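Local coordinates for SIR4-interacting protein SIF2 (Saccharomyces cerevisiae, PDB 1R5M), which antagonizes telomeric silencing, works as a WD40-repeat subunit of the Set3C corepressor complex and may recruit SIR4 to non-telomeric sites, at residues L45-S51 / S410-Q416; S68-R74 / T89-R95; H186-K190 / F220-P225. All blocks are in the same frame, centred on the assembly; numbering follows the deposited sequence.

Contact 1: L45-S51 / S410-Q416; sequences LDNIVSS and SVAYSLQ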
loop_
_atom_site.group_PDB
_atom_site.type_symbol
_atom_site.label_atom_id
_atom_site.label_comp_id
_atom_site.label_asym_id
_atom_site.label_seq_id
_atom_site.Cartn_x
_atom_site.Cartn_y
_atom_site.Cartn_z
ATOM N N LEU A 45 17.512 0.934 -11.268
ATOM C CA LEU A 45 17.486 -0.327 -10.530
ATOM C C LEU A 45 17.339 -1.476 -11.510
ATOM O O LEU A 45 17.132 -1.262 -12.703
ATOM C CB LEU A 45 16.282 -0.364 -9.587
ATOM C CG LEU A 45 16.126 0.767 -8.572
ATOM C CD1 LEU A 45 14.783 0.640 -7.869
ATOM C CD2 LEU A 45 17.271 0.712 -7.572
ATOM N N ASP A 46 17.471 -2.700 -11.012
ATOM C CA ASP A 46 17.238 -3.856 -11.858
ATOM C C ASP A 46 15.717 -3.894 -11.858
ATOM O O ASP A 46 15.079 -3.045 -11.224
ATOM C CB ASP A 46 17.769 -5.144 -11.219
ATOM C CG ASP A 46 19.279 -5.219 -11.222
ATOM O OD1 ASP A 46 19.883 -4.823 -12.239
ATOM O OD2 ASP A 46 19.855 -5.685 -10.216
ATOM N N ASN A 47 15.123 -4.851 -12.555
ATOM C CA ASN A 47 13.670 -4.937 -12.543
ATOM C C ASN A 47 13.218 -5.228 -11.121
ATOM O O ASN A 47 13.846 -6.014 -10.412
ATOM C CB ASN A 47 13.174 -6.053 -13.461
ATOM C CG ASN A 47 11.717 -6.406 -13.212
ATOM O OD1 ASN A 47 11.410 -7.331 -12.455
ATOM N ND2 ASN A 47 10.810 -5.656 -13.833
ATOM N N ILE A 48 12.141 -4.578 -10.701
ATOM C CA ILE A 48 11.598 -4.816 -9.370
ATOM C C ILE A 48 10.100 -5.032 -9.497
ATOM O O ILE A 48 9.457 -4.500 -10.401
ATOM C CB ILE A 48 11.864 -3.640 -8.394
ATOM C CG1 ILE A 48 11.204 -2.357 -8.903
ATOM C CG2 ILE A 48 13.366 -3.452 -8.206
ATOM C CD1 ILE A 48 11.173 -1.250 -7.863
ATOM N N VAL A 49 9.548 -5.834 -8.594
ATOM C CA VAL A 49 8.123 -6.126 -8.604
ATOM C C VAL A 49 7.374 -5.046 -7.831
ATOM O O VAL A 49 6.336 -4.552 -8.276
ATOM C CB VAL A 49 7.854 -7.507 -7.975
ATOM C CG1 VAL A 49 6.364 -7.773 -7.921
ATOM C CG2 VAL A 49 8.553 -8.587 -8.796
ATOM N N SER A 50 7.910 -4.693 -6.668
ATOM C CA SER A 50 7.335 -3.654 -5.820
ATOM C C SER A 50 8.438 -3.209 -4.873
ATOM O O SER A 50 9.497 -3.834 -4.807
ATOM C CB SER A 50 6.150 -4.196 -5.016
ATOM O OG SER A 50 6.583 -5.111 -4.024
ATOM N N SER A 51 8.203 -2.128 -4.143
ATOM C CA SER A 51 9.208 -1.646 -3.212
ATOM C C SER A 51 8.559 -0.839 -2.105
ATOM O O SER A 51 7.402 -0.436 -2.209
ATOM C CB SER A 51 10.256 -0.791 -3.942
ATOM O OG SER A 51 9.707 0.433 -4.403
ATOM N N SER A 410 10.217 5.440 -5.753
ATOM C CA SER A 410 10.714 4.249 -6.425
ATOM C C SER A 410 9.585 3.762 -7.319
ATOM O O SER A 410 8.471 3.527 -6.852
ATOM C CB SER A 410 11.079 3.172 -5.403
ATOM O OG SER A 410 11.513 1.990 -6.050
ATOM N N VAL A 411 9.890 3.620 -8.605
ATOM C CA VAL A 411 8.925 3.193 -9.607
ATOM C C VAL A 411 9.216 1.766 -10.063
ATOM O O VAL A 411 10.321 1.457 -10.514
ATOM C CB VAL A 411 8.975 4.135 -10.835
ATOM C CG1 VAL A 411 7.914 3.744 -11.839
ATOM C CG2 VAL A 411 8.782 5.581 -10.390
ATOM N N ALA A 412 8.219 0.900 -9.940
ATOM C CA ALA A 412 8.366 -0.490 -10.340
ATOM C C ALA A 412 7.637 -0.755 -11.653
ATOM O O ALA A 412 6.408 -0.690 -11.712
ATOM C CB ALA A 412 7.821 -1.412 -9.238
ATOM N N TYR A 413 8.398 -1.034 -12.707
ATOM C CA TYR A 413 7.804 -1.341 -14.006
ATOM C C TYR A 413 7.569 -2.844 -14.064
ATOM O O TYR A 413 8.260 -3.614 -13.393
ATOM C CB TYR A 413 8.729 -0.917 -15.154
ATOM C CG TYR A 413 8.843 0.579 -15.337
ATOM C CD1 TYR A 413 9.841 1.310 -14.688
ATOM C CD2 TYR A 413 7.954 1.266 -16.159
ATOM C CE1 TYR A 413 9.950 2.690 -14.860
ATOM C CE2 TYR A 413 8.053 2.647 -16.335
ATOM C CZ TYR A 413 9.052 3.348 -15.685
ATOM O OH TYR A 413 9.155 4.711 -15.860
ATOM N N SER A 414 6.607 -3.268 -14.875
ATOM C CA SER A 414 6.284 -4.687 -14.961
ATOM C C SER A 414 7.412 -5.557 -15.498
ATOM O O SER A 414 7.660 -6.643 -14.976
ATOM C CB SER A 414 5.030 -4.898 -15.818
ATOM O OG SER A 414 5.292 -4.695 -17.192
ATOM N N LEU A 415 8.112 -5.072 -16.518
ATOM C CA LEU A 415 9.183 -5.846 -17.137
ATOM C C LEU A 415 10.572 -5.215 -17.134
ATOM O O LEU A 415 11.564 -5.895 -16.853
ATOM C CB LEU A 415 8.786 -6.180 -18.578
ATOM C CG LEU A 415 7.537 -7.054 -18.716
ATOM C CD1 LEU A 415 7.046 -7.054 -20.155
ATOM C CD2 LEU A 415 7.858 -8.464 -18.247
ATOM N N GLN A 416 10.654 -3.924 -17.443
ATOM C CA GLN A 416 11.952 -3.263 -17.489
ATOM C C GLN A 416 12.507 -2.888 -16.124
ATOM O O GLN A 416 11.912 -3.177 -15.084
ATOM C CB GLN A 416 11.900 -2.018 -18.385
ATOM C CG GLN A 416 10.997 -0.904 -17.895
ATOM C CD GLN A 416 11.063 0.321 -18.789
ATOM O OE1 GLN A 416 11.389 0.220 -19.972
ATOM N NE2 GLN A 416 10.738 1.479 -18.234
HETATM O O HOH W 1 10.847 -2.553 -12.521
HETATM O O HOH W 2 7.969 0.532 -6.319
#

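Contact 2: S68-R74 / T89-R95; sequences SVARLAR and TIIAELR. With SO4 (sulfate ion), chain B.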
loop_
_atom_site.group_PDB
_atom_site.type_symbol
_atom_site.label_atom_id
_atom_site.label_comp_id
_atom_site.label_asym_id
_atom_site.label_seq_id
_atom_site.Cartn_x
_atom_site.Cartn_y
_atom_site.Cartn_z
ATOM N N SER A 68 12.708 -15.055 -6.478
ATOM C CA SER A 68 12.582 -15.466 -5.078
ATOM C C SER A 68 13.570 -14.742 -4.167
ATOM O O SER A 68 14.166 -15.341 -3.267
ATOM C CB SER A 68 12.795 -16.984 -4.985
ATOM O OG SER A 68 12.226 -17.530 -3.804
ATOM N N VAL A 69 13.725 -13.441 -4.387
ATOM C CA VAL A 69 14.655 -12.654 -3.597
ATOM C C VAL A 69 14.259 -11.182 -3.558
ATOM O O VAL A 69 13.681 -10.654 -4.510
ATOM C CB VAL A 69 16.100 -12.770 -4.173
ATOM C CG1 VAL A 69 16.162 -12.149 -5.570
ATOM C CG2 VAL A 69 17.098 -12.093 -3.247
ATOM N N ALA A 70 14.553 -10.541 -2.433
ATOM C CA ALA A 70 14.297 -9.119 -2.251
ATOM C C ALA A 70 15.642 -8.555 -1.820
ATOM O O ALA A 70 16.532 -9.301 -1.422
ATOM C CB ALA A 70 13.249 -8.889 -1.161
ATOM N N ARG A 71 15.802 -7.244 -1.911
ATOM C CA ARG A 71 17.057 -6.636 -1.511
ATOM C C ARG A 71 16.833 -5.360 -0.722
ATOM O O ARG A 71 15.822 -4.675 -0.890
ATOM C CB ARG A 71 17.925 -6.329 -2.741
ATOM C CG ARG A 71 18.652 -7.545 -3.313
ATOM C CD ARG A 71 19.555 -7.160 -4.481
ATOM N NE ARG A 71 20.553 -8.190 -4.769
ATOM C CZ ARG A 71 20.309 -9.325 -5.421
ATOM N NH1 ARG A 71 19.093 -9.595 -5.874
ATOM N NH2 ARG A 71 21.285 -10.202 -5.610
ATOM N N LEU A 72 17.771 -5.069 0.169
ATOM C CA LEU A 72 17.732 -3.848 0.949
ATOM C C LEU A 72 18.856 -3.025 0.335
ATOM O O LEU A 72 19.956 -3.533 0.124
ATOM C CB LEU A 72 18.011 -4.128 2.430
ATOM C CG LEU A 72 16.971 -4.998 3.144
ATOM C CD1 LEU A 72 17.336 -5.115 4.618
ATOM C CD2 LEU A 72 15.583 -4.381 2.991
ATOM N N ALA A 73 18.571 -1.769 0.019
ATOM C CA ALA A 73 19.577 -0.915 -0.590
ATOM C C ALA A 73 19.573 0.474 0.010
ATOM O O ALA A 73 18.573 0.935 0.558
ATOM C CB ALA A 73 19.345 -0.826 -2.091
ATOM N N ARG A 74 20.715 1.136 -0.099
ATOM C CA ARG A 74 20.853 2.484 0.403
ATOM C C ARG A 74 21.165 3.386 -0.782
ATOM O O ARG A 74 21.960 3.032 -1.655
ATOM C CB ARG A 74 21.974 2.541 1.439
ATOM C CG ARG A 74 22.182 3.895 2.086
ATOM C CD ARG A 74 22.789 3.705 3.464
ATOM N NE ARG A 74 23.844 2.699 3.443
ATOM C CZ ARG A 74 24.159 1.926 4.477
ATOM N NH1 ARG A 74 23.496 2.041 5.620
ATOM N NH2 ARG A 74 25.132 1.032 4.366
ATOM N N THR A 89 23.896 1.338 -3.099
ATOM C CA THR A 89 24.665 0.290 -2.441
ATOM C C THR A 89 23.721 -0.753 -1.857
ATOM O O THR A 89 22.784 -0.412 -1.138
ATOM C CB THR A 89 25.533 0.863 -1.302
ATOM O OG1 THR A 89 26.448 1.828 -1.838
ATOM C CG2 THR A 89 26.320 -0.248 -0.621
ATOM N N ILE A 90 23.963 -2.022 -2.172
ATOM C CA ILE A 90 23.124 -3.100 -1.659
ATOM C C ILE A 90 23.536 -3.442 -0.231
ATOM O O ILE A 90 24.693 -3.778 0.032
ATOM C CB ILE A 90 23.235 -4.370 -2.532
ATOM C CG1 ILE A 90 22.874 -4.039 -3.981
ATOM C CG2 ILE A 90 22.311 -5.456 -1.993
ATOM C CD1 ILE A 90 21.475 -3.477 -4.164
ATOM N N ILE A 91 22.579 -3.345 0.685
ATOM C CA ILE A 91 22.809 -3.628 2.097
ATOM C C ILE A 91 22.733 -5.122 2.387
ATOM O O ILE A 91 23.519 -5.653 3.177
ATOM C CB ILE A 91 21.767 -2.897 2.980
ATOM C CG1 ILE A 91 21.954 -1.383 2.853
ATOM C CG2 ILE A 91 21.902 -3.336 4.431
ATOM C CD1 ILE A 91 20.877 -0.566 3.543
ATOM N N ALA A 92 21.789 -5.801 1.745
ATOM C CA ALA A 92 21.621 -7.229 1.962
ATOM C C ALA A 92 20.652 -7.875 0.987
ATOM O O ALA A 92 19.811 -7.207 0.382
ATOM C CB ALA A 92 21.142 -7.477 3.391
ATOM N N GLU A 93 20.791 -9.187 0.841
ATOM C CA GLU A 93 19.919 -9.975 -0.010
ATOM C C GLU A 93 18.995 -10.739 0.938
ATOM O O GLU A 93 19.455 -11.348 1.907
ATOM C CB GLU A 93 20.733 -10.961 -0.855
ATOM C CG GLU A 93 21.746 -10.297 -1.775
ATOM C CD GLU A 93 22.545 -11.294 -2.597
ATOM O OE1 GLU A 93 23.460 -10.861 -3.329
ATOM O OE2 GLU A 93 22.263 -12.508 -2.517
ATOM N N LEU A 94 17.696 -10.680 0.666
ATOM C CA LEU A 94 16.695 -11.363 1.480
ATOM C C LEU A 94 16.121 -12.452 0.581
ATOM O O LEU A 94 15.106 -12.255 -0.091
ATOM C CB LEU A 94 15.603 -10.375 1.898
ATOM C CG LEU A 94 16.078 -9.009 2.413
ATOM C CD1 LEU A 94 14.864 -8.187 2.813
ATOM C CD2 LEU A 94 17.030 -9.173 3.602
ATOM N N ARG A 95 16.776 -13.606 0.576
ATOM C CA ARG A 95 16.369 -14.702 -0.291
ATOM C C ARG A 95 15.450 -15.744 0.337
ATOM O O ARG A 95 15.572 -16.071 1.518
ATOM C CB ARG A 95 17.627 -15.384 -0.844
ATOM C CG ARG A 95 17.411 -16.200 -2.110
ATOM C CD ARG A 95 18.749 -16.682 -2.670
ATOM N NE ARG A 95 19.662 -15.579 -2.978
ATOM C CZ ARG A 95 19.652 -14.880 -4.111
ATOM N NH1 ARG A 95 18.776 -15.160 -5.065
ATOM N NH2 ARG A 95 20.526 -13.899 -4.293
HETATM S S SO4 B . 19.861 -12.924 -7.967
HETATM O O1 SO4 B . 18.881 -14.003 -7.743
HETATM O O2 SO4 B . 20.568 -13.161 -9.240
HETATM O O3 SO4 B . 19.163 -11.627 -8.020
HETATM O O4 SO4 B . 20.840 -12.900 -6.864
HETATM O O HOH W 3 23.318 -8.293 -4.094
HETATM O O HOH W 4 25.026 4.116 -1.226
#

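Contact 3: H186-K190 / F220-P225; sequences HFELK and FVIPGP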
loop_
_atom_site.group_PDB
_atom_site.type_symbol
_atom_site.label_atom_id
_atom_site.label_comp_id
_atom_site.label_asym_id
_atom_site.label_seq_id
_atom_site.Cartn_x
_atom_site.Cartn_y
_atom_site.Cartn_z
ATOM N N HIS A 186 -6.363 -18.104 12.446
ATOM C CA HIS A 186 -6.395 -18.271 11.002
ATOM C C HIS A 186 -7.835 -18.085 10.549
ATOM O O HIS A 186 -8.759 -18.607 11.173
ATOM C CB HIS A 186 -5.871 -19.659 10.608
ATOM C CG HIS A 186 -6.690 -20.793 11.139
ATOM N ND1 HIS A 186 -7.891 -21.171 10.579
ATOM C CD2 HIS A 186 -6.479 -21.635 12.179
ATOM C CE1 HIS A 186 -8.386 -22.196 11.250
ATOM N NE2 HIS A 186 -7.548 -22.497 12.227
ATOM N N PHE A 187 -8.027 -17.326 9.475
ATOM C CA PHE A 187 -9.370 -17.076 8.968
ATOM C C PHE A 187 -9.505 -17.428 7.493
ATOM O O PHE A 187 -8.648 -17.082 6.679
ATOM C CB PHE A 187 -9.755 -15.604 9.162
ATOM C CG PHE A 187 -9.449 -15.064 10.531
ATOM C CD1 PHE A 187 -8.212 -14.493 10.806
ATOM C CD2 PHE A 187 -10.397 -15.130 11.548
ATOM C CE1 PHE A 187 -7.920 -13.992 12.076
ATOM C CE2 PHE A 187 -10.116 -14.633 12.820
ATOM C CZ PHE A 187 -8.877 -14.063 13.084
ATOM N N GLU A 188 -10.587 -18.127 7.164
ATOM C CA GLU A 188 -10.896 -18.514 5.791
ATOM C C GLU A 188 -12.374 -18.174 5.627
ATOM O O GLU A 188 -13.230 -19.058 5.618
ATOM C CB GLU A 188 -10.689 -20.018 5.577
ATOM C CG GLU A 188 -9.299 -20.533 5.915
ATOM C CD GLU A 188 -9.047 -20.607 7.409
ATOM O OE1 GLU A 188 -9.866 -21.225 8.123
ATOM O OE2 GLU A 188 -8.027 -20.055 7.870
ATOM N N LEU A 189 -12.661 -16.884 5.501
ATOM C CA LEU A 189 -14.032 -16.401 5.392
ATOM C C LEU A 189 -14.746 -16.657 4.066
ATOM O O LEU A 189 -15.950 -16.428 3.961
ATOM C CB LEU A 189 -14.067 -14.906 5.722
ATOM C CG LEU A 189 -13.434 -14.518 7.063
ATOM C CD1 LEU A 189 -13.575 -13.018 7.284
ATOM C CD2 LEU A 189 -14.101 -15.287 8.196
ATOM N N LYS A 190 -14.019 -17.129 3.059
ATOM C CA LYS A 190 -14.628 -17.407 1.760
ATOM C C LYS A 190 -15.490 -18.664 1.822
ATOM O O LYS A 190 -16.683 -18.597 2.124
ATOM C CB LYS A 190 -13.551 -17.581 0.687
ATOM C CG LYS A 190 -12.716 -16.338 0.432
ATOM C CD LYS A 190 -11.712 -16.561 -0.689
ATOM C CE LYS A 190 -12.407 -16.876 -2.005
ATOM N NZ LYS A 190 -11.429 -17.115 -3.102
ATOM N N PHE A 220 -8.323 -5.704 14.785
ATOM C CA PHE A 220 -8.058 -5.571 13.361
ATOM C C PHE A 220 -9.279 -5.891 12.512
ATOM O O PHE A 220 -10.265 -6.444 13.002
ATOM C CB PHE A 220 -6.883 -6.476 12.974
ATOM C CG PHE A 220 -7.085 -7.931 13.328
ATOM C CD1 PHE A 220 -7.652 -8.813 12.415
ATOM C CD2 PHE A 220 -6.702 -8.414 14.575
ATOM C CE1 PHE A 220 -7.830 -10.158 12.734
ATOM C CE2 PHE A 220 -6.876 -9.758 14.906
ATOM C CZ PHE A 220 -7.442 -10.632 13.983
ATOM N N VAL A 221 -9.213 -5.528 11.234
ATOM C CA VAL A 221 -10.313 -5.774 10.311
ATOM C C VAL A 221 -9.837 -6.492 9.053
ATOM O O VAL A 221 -8.723 -6.263 8.573
ATOM C CB VAL A 221 -11.011 -4.455 9.896
ATOM C CG1 VAL A 221 -11.691 -3.812 11.101
ATOM C CG2 VAL A 221 -9.996 -3.498 9.284
ATOM N N ILE A 222 -10.682 -7.378 8.534
ATOM C CA ILE A 222 -10.361 -8.122 7.325
ATOM C C ILE A 222 -11.621 -8.280 6.475
ATOM O O ILE A 222 -12.737 -8.279 6.994
ATOM C CB ILE A 222 -9.784 -9.527 7.643
ATOM C CG1 ILE A 222 -10.868 -10.426 8.233
ATOM C CG2 ILE A 222 -8.623 -9.406 8.626
ATOM C CD1 ILE A 222 -10.394 -11.848 8.494
ATOM N N PRO A 223 -11.457 -8.402 5.152
ATOM C CA PRO A 223 -12.603 -8.558 4.254
ATOM C C PRO A 223 -13.399 -9.825 4.543
ATOM O O PRO A 223 -12.826 -10.890 4.772
ATOM C CB PRO A 223 -11.955 -8.602 2.872
ATOM C CG PRO A 223 -10.710 -7.798 3.048
ATOM C CD PRO A 223 -10.206 -8.284 4.387
ATOM N N GLY A 224 -14.721 -9.692 4.531
ATOM C CA GLY A 224 -15.595 -10.825 4.763
ATOM C C GLY A 224 -16.441 -11.049 3.523
ATOM O O GLY A 224 -16.258 -10.364 2.517
ATOM N N PRO A 225 -17.380 -12.003 3.557
ATOM C CA PRO A 225 -18.225 -12.263 2.390
ATOM C C PRO A 225 -19.122 -11.091 1.985
ATOM O O PRO A 225 -19.486 -10.253 2.809
ATOM C CB PRO A 225 -19.048 -13.475 2.824
ATOM C CG PRO A 225 -18.140 -14.176 3.783
ATOM C CD PRO A 225 -17.588 -13.026 4.594
#

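Contact 1: L45-S51 / S410-Q416
Two torsions set up the meeting of Asn47 and Ile48 with segment 410-416. In Asn47, CG lies trans to the backbone N (chi1 165°), which carries the amide to the turn at 414-416. In Ile48, CG1 is tucked between the backbone N and the carbonyl carbon (chi1 61°), which brings that branch to Ala412. The contact lies where the ring of the WD40 beta-propeller closes. Segment 45-51 leads out of strand 37-44, which pairs with strand 419-422 in the last blade, and runs into the first strand of the next blade. Segment 410-416 holds the end of strand 408-413 and the turn after it.

Asn47 ND2 donates to Gln416 O at 3.0 Å, and the bond is fairly straight (161° at the hydrogen). The acceptor lies in the plane of the Asn47 amide, but the donor is tilted out of the Gln416 carbonyl plane. A weak second bond runs from Asn47 ND2 to Ser414 O at 3.5 Å. Lys66 also donates to that Ser414 oxygen. Water 1 accepts from Ile48 N and from Tyr413 N (2.9 Å to the latter). It lies 2.8 Å from Gln416 O and can donate to it, so this carbonyl can be held by both the amide and the water. The side-chain NE2 of Gln416 sits over the centre of one face of the Tyr413 ring and makes a weak bond to Asp393.

Ile48 CG1 packs on Ala412 CB at 3.5 Å. Ile48 CD1 lies against Ser410 OG. Ser51 OG is gripped by several partners, Ser401 among them. It accepts from Ser410 OG at 2.9 Å. Ser51 OG also donates to water 2 at 2.6 Å. Water 2 in turn donates to Ser410 O at 3.1 Å.

Contact 2: S68-R74 / T89-R95
Sulfate O4 is gripped by two arginines, Arg95 through NH2 at 2.8 Å and Arg71 through NH2 at 3.0 Å. Each guanidinium meets the ion with its edge. A second bond from each, Arg71 NH1 to O3 and Arg95 NH1 to O1, fixes the rotation of both groups. Asn67 ND2 also bonds to the ion. The ion probably comes from the crystallisation liquor.

Glu93 joins the two arginines in a salt-bridge network. Its OE1 pairs with Arg71 NH2 at 3.2 Å, the two flat groups turned 57° apart. Its OE2 is met by Arg95 NH2 at 2.8 Å, from above the carboxylate plane. Water 3 links Arg71 NE to Glu93 OE1, and Arg71 NH1 has a further salt bridge to Glu65. The Arg95 chain bends at chi3 (-58°), and its guanidinium lies over Val69 CG2.

Val69, Arg71, Glu93 and Arg95 share one face of the outer beta hairpin of the first propeller blade, strands 69-77 and 86-95. The hairpin is antiparallel and contains a classic beta bulge, with Ile91 and Ala92 both opposite Leu72. Leu72 O takes a bond from Ile91 N at 2.7 Å and a weak one from Ala92 N at 3.3 Å. Beyond the bulge the register is shifted by one residue.

The other face carries Ala70, Leu72 and Leu94. The two leucines cross at about a right angle, with Leu72 CG 3.8 Å from Leu94 CD1. Ala70 and Leu72 continue onto strand 111-116 of the next blade. At the exposed end, Ile91 CD1 sits over the centre of one face of the Arg74 guanidinium.

Contact 3: H186-K190 / F220-P225
The seam between two adjacent blades of the WD40 propeller, at strands 182-187 and 219-223, is filled here by Phe187 and Leu189 on one side and Phe220, Ile222 and Pro225 on the other. No hydrogen bond crosses it, and the contact is apolar and buried. The two phenylalanines approach from opposite directions. Their rings are oblique, with centroids 5.9 Å apart and planes at 66°. Phe187 CZ comes to the edge of the Phe220 ring, close to its plane, and lies 3.8 Å from Phe220 CZ. Phe220 also meets Trp214 edge-to-face.

In Ile222, CG1 is held between the backbone N and the carbonyl carbon (chi1 69°), and the chain then runs on extended to CD1. That methyl touches two residues of the other segment, Phe187 and Leu189: it is 3.9 Å from Phe187 CB and 3.6 Å from Leu189 CD1. Both side chains cross Ile222 at about a right angle.

In propeller terms, strand 182-187 is the outermost strand of one blade and strand 219-223 is the second strand of the next. Tyr232, on the neighbouring strand 229-233, adds its side chain to the same core and touches Phe187, Leu189 and Ile222.

Past the strand end, Leu189 reaches across to the end of segment 220-225. Its CD1 lies 3.4 Å from Pro223 O and also reaches the CA of Gly224. Pro225 CG lies close to the backbone O of Leu189, at 3.1 Å, while Pro225 CD faces Leu189 CB.

Overall arrangement
All three contacts belong to one WD40 propeller. Contacts 1 and 2 are neighbours: their centres are 14 Å apart and their nearest atoms about 6 Å. Both reach the four-stranded sheet that starts at strand 50-53. Contact 1 joins its inner edge to the last blade, while contact 2 forms its outer hairpin and carries the sulfate. Contact 3 lies across the ring, on the opposite side of the chain's centre from contact 1. Its centre is 30 Å from that of contact 1 and 32 Å from that of contact 2. Contacts 1 and 3 join different blades; contact 2 works mainly within one.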